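Local atomic coordinates of choline/ethanolamine kinase family protein (Mesorhizobium loti, PDB entry 3DXQ), a protein that probably transfers phosphate to a small amino alcohol such as ethanolamine, as kinase-like phosphotransferases do. Residues Q93-P97 / E98-T102; A150-H153 / D154-E158. All coordinates share one frame; numbering follows the deposited sequence.

Contact 1: Q93-P97 / E98-T102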
ATOM      1  N   GLN A  93       0.226  10.828 -14.165  1.00 47.75           N
ATOM      2  CA  GLN A  93      -0.518   9.624 -14.513  1.00 47.67           C
ATOM      3  C   GLN A  93      -0.720   8.717 -13.291  1.00 45.14           C
ATOM      4  O   GLN A  93       0.230   8.389 -12.594  1.00 45.37           O
ATOM      5  CB  GLN A  93       0.257   8.866 -15.597  1.00 48.68           C
ATOM      6  CG  GLN A  93      -0.495   7.729 -16.265  1.00 54.65           C
ATOM      7  CD  GLN A  93      -1.695   8.219 -17.035  1.00 59.11           C
ATOM      8  OE1 GLN A  93      -2.830   7.811 -16.769  1.00 63.99           O
ATOM      9  NE2 GLN A  93      -1.460   9.131 -17.971  1.00 58.35           N
ATOM     10  N   THR A  94      -1.962   8.324 -13.030  1.00 43.09           N
ATOM     11  CA  THR A  94      -2.254   7.322 -12.006  1.00 40.50           C
ATOM     12  C   THR A  94      -1.739   6.009 -12.520  1.00 38.51           C
ATOM     13  O   THR A  94      -2.008   5.662 -13.656  1.00 40.01           O
ATOM     14  CB  THR A  94      -3.747   7.176 -11.734  1.00 38.65           C
ATOM     15  OG1 THR A  94      -4.166   8.324 -11.018  1.00 40.53           O
ATOM     16  CG2 THR A  94      -4.020   5.960 -10.882  1.00 34.94           C
HETATM   17  N   MSE A  95      -1.022   5.282 -11.683  1.00 37.02           N
HETATM   18  CA  MSE A  95      -0.384   4.055 -12.108  1.00 39.30           C
HETATM   19  C   MSE A  95      -1.266   2.793 -11.984  1.00 39.44           C
HETATM   20  O   MSE A  95      -2.388   2.817 -11.456  1.00 38.81           O
HETATM   21  CB  MSE A  95       0.958   3.894 -11.376  1.00 39.39           C
HETATM   22  CG  MSE A  95       1.963   5.030 -11.649  1.00 39.69           C
HETATM   23 SE   MSE A  95       2.674   5.102 -13.470  0.75 36.68          SE
HETATM   24  CE  MSE A  95       3.331   3.283 -13.525  1.00 40.70           C
ATOM     25  N   SER A  96      -0.730   1.699 -12.522  1.00 39.41           N
ATOM     26  CA  SER A  96      -1.377   0.385 -12.520  1.00 37.24           C
ATOM     27  C   SER A  96      -0.333  -0.655 -12.909  1.00 37.94           C
ATOM     28  O   SER A  96       0.722  -0.304 -13.438  1.00 38.13           O
ATOM     29  CB  SER A  96      -2.502   0.362 -13.543  1.00 36.54           C
ATOM     30  OG  SER A  96      -1.988   0.359 -14.882  1.00 35.23           O
ATOM     31  N   PRO A  97      -0.616  -1.941 -12.673  1.00 38.65           N
ATOM     32  CA  PRO A  97       0.341  -2.937 -13.136  1.00 38.68           C
ATOM     33  C   PRO A  97       0.767  -2.711 -14.581  1.00 39.25           C
ATOM     34  O   PRO A  97       1.971  -2.686 -14.875  1.00 40.06           O
ATOM     35  CB  PRO A  97      -0.429  -4.256 -13.002  1.00 37.93           C
ATOM     36  CG  PRO A  97      -1.420  -4.008 -11.925  1.00 36.87           C
ATOM     37  CD  PRO A  97      -1.762  -2.554 -11.979  1.00 38.30           C
ATOM     38  N   GLU A  98      -0.214  -2.546 -15.462  1.00 40.61           N
ATOM     39  CA  GLU A  98       0.047  -2.371 -16.887  1.00 43.90           C
ATOM     40  C   GLU A  98       0.974  -1.184 -17.146  1.00 41.73           C
ATOM     41  O   GLU A  98       1.958  -1.313 -17.862  1.00 39.60           O
ATOM     42  CB  GLU A  98      -1.266  -2.223 -17.670  1.00 43.86           C
ATOM     43  CG  GLU A  98      -1.092  -2.242 -19.184  1.00 50.72           C
ATOM     44  CD  GLU A  98      -2.394  -1.993 -19.971  1.00 52.81           C
ATOM     45  OE1 GLU A  98      -3.508  -2.165 -19.410  1.00 68.64           O
ATOM     46  OE2 GLU A  98      -2.295  -1.634 -21.175  1.00 61.89           O
ATOM     47  N   LYS A  99       0.684  -0.038 -16.548  1.00 42.26           N
ATOM     48  CA  LYS A  99       1.535   1.132 -16.763  1.00 44.46           C
ATOM     49  C   LYS A  99       2.949   0.968 -16.201  1.00 42.52           C
ATOM     50  O   LYS A  99       3.876   1.644 -16.670  1.00 41.49           O
ATOM     51  CB  LYS A  99       0.890   2.396 -16.201  1.00 46.28           C
ATOM     52  CG  LYS A  99      -0.388   2.829 -16.928  1.00 51.63           C
ATOM     53  CD  LYS A  99      -1.248   3.693 -15.982  1.00 61.48           C
ATOM     54  CE  LYS A  99      -2.523   4.201 -16.623  1.00 61.98           C
ATOM     55  NZ  LYS A  99      -2.212   5.345 -17.497  1.00 65.25           N
ATOM     56  N   PHE A 100       3.117   0.086 -15.211  1.00 41.30           N
ATOM     57  CA  PHE A 100       4.445  -0.182 -14.638  1.00 41.74           C
ATOM     58  C   PHE A 100       5.346  -0.976 -15.577  1.00 40.93           C
ATOM     59  O   PHE A 100       6.553  -0.933 -15.449  1.00 40.74           O
ATOM     60  CB  PHE A 100       4.363  -0.851 -13.254  1.00 42.58           C
ATOM     61  CG  PHE A 100       4.402   0.141 -12.098  1.00 40.16           C
ATOM     62  CD1 PHE A 100       5.548   0.887 -11.846  1.00 43.12           C
ATOM     63  CD2 PHE A 100       3.311   0.309 -11.262  1.00 39.68           C
ATOM     64  CE1 PHE A 100       5.589   1.800 -10.790  1.00 44.19           C
ATOM     65  CE2 PHE A 100       3.350   1.189 -10.212  1.00 36.37           C
ATOM     66  CZ  PHE A 100       4.501   1.946  -9.974  1.00 42.09           C
ATOM     67  N   LYS A 101       4.750  -1.710 -16.507  1.00 42.80           N
ATOM     68  CA  LYS A 101       5.491  -2.381 -17.588  1.00 42.34           C
ATOM     69  C   LYS A 101       5.635  -1.381 -18.760  1.00 42.06           C
ATOM     70  O   LYS A 101       6.661  -1.317 -19.418  1.00 43.26           O
ATOM     71  CB  LYS A 101       4.731  -3.619 -18.112  1.00 41.31           C
ATOM     72  CG  LYS A 101       4.241  -4.641 -17.088  1.00 41.26           C
ATOM     73  CD  LYS A 101       5.222  -5.788 -16.829  1.00 44.65           C
ATOM     74  CE  LYS A 101       4.513  -7.046 -16.280  1.00 41.24           C
ATOM     75  NZ  LYS A 101       3.609  -6.786 -15.139  1.00 45.80           N
ATOM     76  N   THR A 102       4.588  -0.601 -18.998  1.00 42.88           N
ATOM     77  CA  THR A 102       4.508   0.349 -20.126  1.00 43.49           C
ATOM     78  C   THR A 102       5.396   1.597 -20.053  1.00 43.92           C
ATOM     79  O   THR A 102       5.915   2.044 -21.071  1.00 42.65           O
ATOM     80  CB  THR A 102       3.029   0.840 -20.293  1.00 44.38           C
ATOM     81  OG1 THR A 102       2.323  -0.090 -21.126  1.00 41.66           O
ATOM     82  CG2 THR A 102       2.927   2.269 -20.906  1.00 43.01           C
TER
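S96 is the N-cap of helix 97-102: its OG lies 3.2 Å from K99 N and takes that N-H almost straight on, at 171°. With chi1 at 71°, OG sits between the backbone N and the carbonyl carbon of S96 and turns back to the first turn of the helix. The backbone O of the same serine accepts from F100 N at 3.0 Å, so S96 grips the helix start twice.

The tight side lies inward. M95, present as selenomethionine, curls at chi2 and chi3 until its methyl CE stands 3.5 Å from the centroid of the F100 ring, almost on the ring normal. SE is farther off over the same ring, at 5.1 Å from that centroid, completing a Met-aromatic contact. F218 meets the F100 ring edge-to-face, and M192 and S106 pack against both M95 and F100.

The outer side is looser and polar. E98 leads its carboxylate away from the turn, while K99 runs back along the chain, passing T94 O with CD and CE, and crosses the side chain of Q93 at about a right angle. There K99 NZ donates a hydrogen bond to Q93 OE1 at 2.6 Å. An alanine in place of Q93 would take away this amide and is likely to leave the K99 ammonium without its mate and its chain freer to swing. In that bond K99 NZ sits above Q93 OE1, 65° out of the carbonyl plane and not on a lone pair.

Contact 2: A150-H153 / D154-E158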
ATOM      1  N   ALA A 150      -7.033 -24.827  -0.090  1.00 53.90           N
ATOM      2  CA  ALA A 150      -6.176 -25.993   0.110  1.00 53.80           C
ATOM      3  C   ALA A 150      -4.775 -25.562   0.562  1.00 54.07           C
ATOM      4  O   ALA A 150      -4.149 -24.710  -0.070  1.00 55.64           O
ATOM      5  CB  ALA A 150      -6.096 -26.814  -1.170  1.00 52.92           C
ATOM      6  N   GLY A 151      -4.297 -26.140   1.665  1.00 54.54           N
ATOM      7  CA  GLY A 151      -2.986 -25.801   2.241  1.00 53.81           C
ATOM      8  C   GLY A 151      -2.992 -24.524   3.067  1.00 54.12           C
ATOM      9  O   GLY A 151      -1.950 -23.875   3.262  1.00 53.39           O
ATOM     10  N   TYR A 152      -4.176 -24.152   3.543  1.00 53.81           N
ATOM     11  CA  TYR A 152      -4.349 -22.985   4.398  1.00 53.57           C
ATOM     12  C   TYR A 152      -3.431 -23.105   5.611  1.00 52.94           C
ATOM     13  O   TYR A 152      -2.646 -22.190   5.908  1.00 52.28           O
ATOM     14  CB  TYR A 152      -5.814 -22.895   4.840  1.00 53.23           C
ATOM     15  CG  TYR A 152      -6.137 -21.789   5.823  1.00 55.10           C
ATOM     16  CD1 TYR A 152      -6.392 -20.497   5.388  1.00 50.63           C
ATOM     17  CD2 TYR A 152      -6.220 -22.052   7.190  1.00 55.39           C
ATOM     18  CE1 TYR A 152      -6.704 -19.495   6.289  1.00 50.21           C
ATOM     19  CE2 TYR A 152      -6.526 -21.052   8.096  1.00 51.78           C
ATOM     20  CZ  TYR A 152      -6.770 -19.786   7.640  1.00 50.48           C
ATOM     21  OH  TYR A 152      -7.084 -18.807   8.546  1.00 55.44           O
ATOM     22  N   HIS A 153      -3.512 -24.253   6.278  1.00 51.83           N
ATOM     23  CA  HIS A 153      -2.751 -24.478   7.504  1.00 51.78           C
ATOM     24  C   HIS A 153      -1.235 -24.610   7.275  1.00 52.17           C
ATOM     25  O   HIS A 153      -0.441 -24.267   8.157  1.00 52.25           O
ATOM     26  CB  HIS A 153      -3.335 -25.661   8.283  1.00 50.00           C
ATOM     27  CG  HIS A 153      -4.754 -25.437   8.711  1.00 51.87           C
ATOM     28  ND1 HIS A 153      -5.825 -26.075   8.119  1.00 49.95           N
ATOM     29  CD2 HIS A 153      -5.279 -24.604   9.643  1.00 51.88           C
ATOM     30  CE1 HIS A 153      -6.948 -25.666   8.685  1.00 45.72           C
ATOM     31  NE2 HIS A 153      -6.645 -24.773   9.612  1.00 48.31           N
ATOM     32  N   ASP A 154      -0.829 -25.068   6.095  1.00 52.03           N
ATOM     33  CA  ASP A 154       0.600 -25.166   5.776  1.00 51.78           C
ATOM     34  C   ASP A 154       1.175 -23.755   5.631  1.00 52.27           C
ATOM     35  O   ASP A 154       2.148 -23.380   6.299  1.00 53.05           O
ATOM     36  CB  ASP A 154       0.828 -25.948   4.479  1.00 52.33           C
ATOM     37  CG  ASP A 154       0.337 -27.382   4.562  1.00 52.75           C
ATOM     38  OD1 ASP A 154       0.426 -27.993   5.652  1.00 49.86           O
ATOM     39  OD2 ASP A 154      -0.137 -27.897   3.529  1.00 58.06           O
ATOM     40  N   VAL A 155       0.552 -22.968   4.767  1.00 49.66           N
ATOM     41  CA  VAL A 155       0.988 -21.607   4.566  1.00 47.36           C
ATOM     42  C   VAL A 155       1.083 -20.860   5.915  1.00 48.82           C
ATOM     43  O   VAL A 155       2.039 -20.097   6.140  1.00 48.06           O
ATOM     44  CB  VAL A 155       0.066 -20.865   3.576  1.00 46.93           C
ATOM     45  CG1 VAL A 155       0.296 -19.368   3.652  1.00 44.00           C
ATOM     46  CG2 VAL A 155       0.266 -21.382   2.152  1.00 39.51           C
ATOM     47  N   VAL A 156       0.116 -21.082   6.813  1.00 48.46           N
ATOM     48  CA  VAL A 156       0.152 -20.431   8.135  1.00 48.32           C
ATOM     49  C   VAL A 156       1.323 -20.977   8.969  1.00 50.91           C
ATOM     50  O   VAL A 156       2.060 -20.214   9.612  1.00 50.06           O
ATOM     51  CB  VAL A 156      -1.194 -20.582   8.890  1.00 47.45           C
ATOM     52  CG1 VAL A 156      -1.085 -20.049  10.314  1.00 41.09           C
ATOM     53  CG2 VAL A 156      -2.291 -19.863   8.147  1.00 41.80           C
ATOM     54  N   ARG A 157       1.501 -22.297   8.936  1.00 52.50           N
ATOM     55  CA  ARG A 157       2.585 -22.935   9.664  1.00 54.61           C
ATOM     56  C   ARG A 157       3.918 -22.434   9.111  1.00 53.75           C
ATOM     57  O   ARG A 157       4.770 -21.940   9.859  1.00 53.00           O
ATOM     58  CB  ARG A 157       2.483 -24.459   9.561  1.00 54.83           C
ATOM     59  CG  ARG A 157       3.562 -25.226  10.329  1.00 58.30           C
ATOM     60  CD  ARG A 157       3.425 -26.724  10.139  1.00 58.67           C
ATOM     61  NE  ARG A 157       3.176 -27.066   8.736  1.00 66.22           N
ATOM     62  CZ  ARG A 157       4.095 -27.077   7.763  1.00 68.10           C
ATOM     63  NH1 ARG A 157       5.369 -26.779   8.013  1.00 66.17           N
ATOM     64  NH2 ARG A 157       3.733 -27.399   6.523  1.00 69.99           N
ATOM     65  N   GLU A 158       4.081 -22.526   7.796  1.00 53.56           N
ATOM     66  CA  GLU A 158       5.312 -22.058   7.155  1.00 53.91           C
ATOM     67  C   GLU A 158       5.585 -20.579   7.443  1.00 52.18           C
ATOM     68  O   GLU A 158       6.747 -20.184   7.554  1.00 52.64           O
ATOM     69  CB  GLU A 158       5.296 -22.283   5.633  1.00 54.52           C
ATOM     70  CG  GLU A 158       5.176 -23.750   5.151  1.00 57.98           C
ATOM     71  CD  GLU A 158       6.355 -24.659   5.547  1.00 64.98           C
ATOM     72  OE1 GLU A 158       7.271 -24.188   6.264  1.00 65.98           O
ATOM     73  OE2 GLU A 158       6.356 -25.864   5.145  1.00 65.67           O
TER
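G151 and D154 meet at the very start of helix 152-167, where G151 holds the N-cap position. Its positive phi of 80° is one that glycine adopts easily, and its O accepts from V155 N at 3.1 Å, with a weak second bond from D154 N. Beside the same residue, D154 OD2 lies 3.8 Å from G151 CA.

D154 stands in the first helical turn, where an acid is probably favoured by the positive end of the helix dipole. Its CG is anti to its own carbonyl carbon (chi1 -62°), and OD1 reaches forward along the outside of the helix to R157. The bridge there is long, 3.5 Å from R157 NH2 to D154 OD1, and weak as a hydrogen bond although well aligned, with OD1 at the edge of the guanidinium and in its plane. R157 also pairs with E158, its NH1 3.2 Å from E158 OE2, so one guanidinium serves two acids in a small surface network.

H153 is tied in through its backbone: H153 O takes R157 N at 2.9 Å, and R157 CB lies against the same oxygen. Its imidazole turns outward and back towards Y152, whose CD2 rests 3.6 Å above the imidazole plane, near the rim. V156 CG2 lies over one face of the Y152 ring.

While the acids and H153 stay outside, Y152 and V155 are buried. Y152 touches L138 of helix 130-141, as V156 does, and L256 and L259 of helix 237-263, whereas V155 meets L252 of the latter and F279, K283 and M286 of helix 271-287.

How the contacts relate
Contacts 1 and 2 both begin a helix, yet they work differently: at 93-102 a serine side chain does the capping, whereas at 150-158 the N-cap position is held by a glycine, with no side chain to accept from the first turn. Contact 1 comes first in the chain and lies nearer the middle, its centre about 15 Å from that of the chain against about 24 Å for contact 2. Between the two centres are about 32 Å, and their nearest atoms stay about 22 Å apart. P97 and F100 touch C182, in the loop between strands 174-176 and 185-187, which probably corresponds to the catalytic loop of kinase-like phosphotransferases. Contact 2 instead starts helix 152-167, which packs on helices 130-141, 237-263 and 271-287.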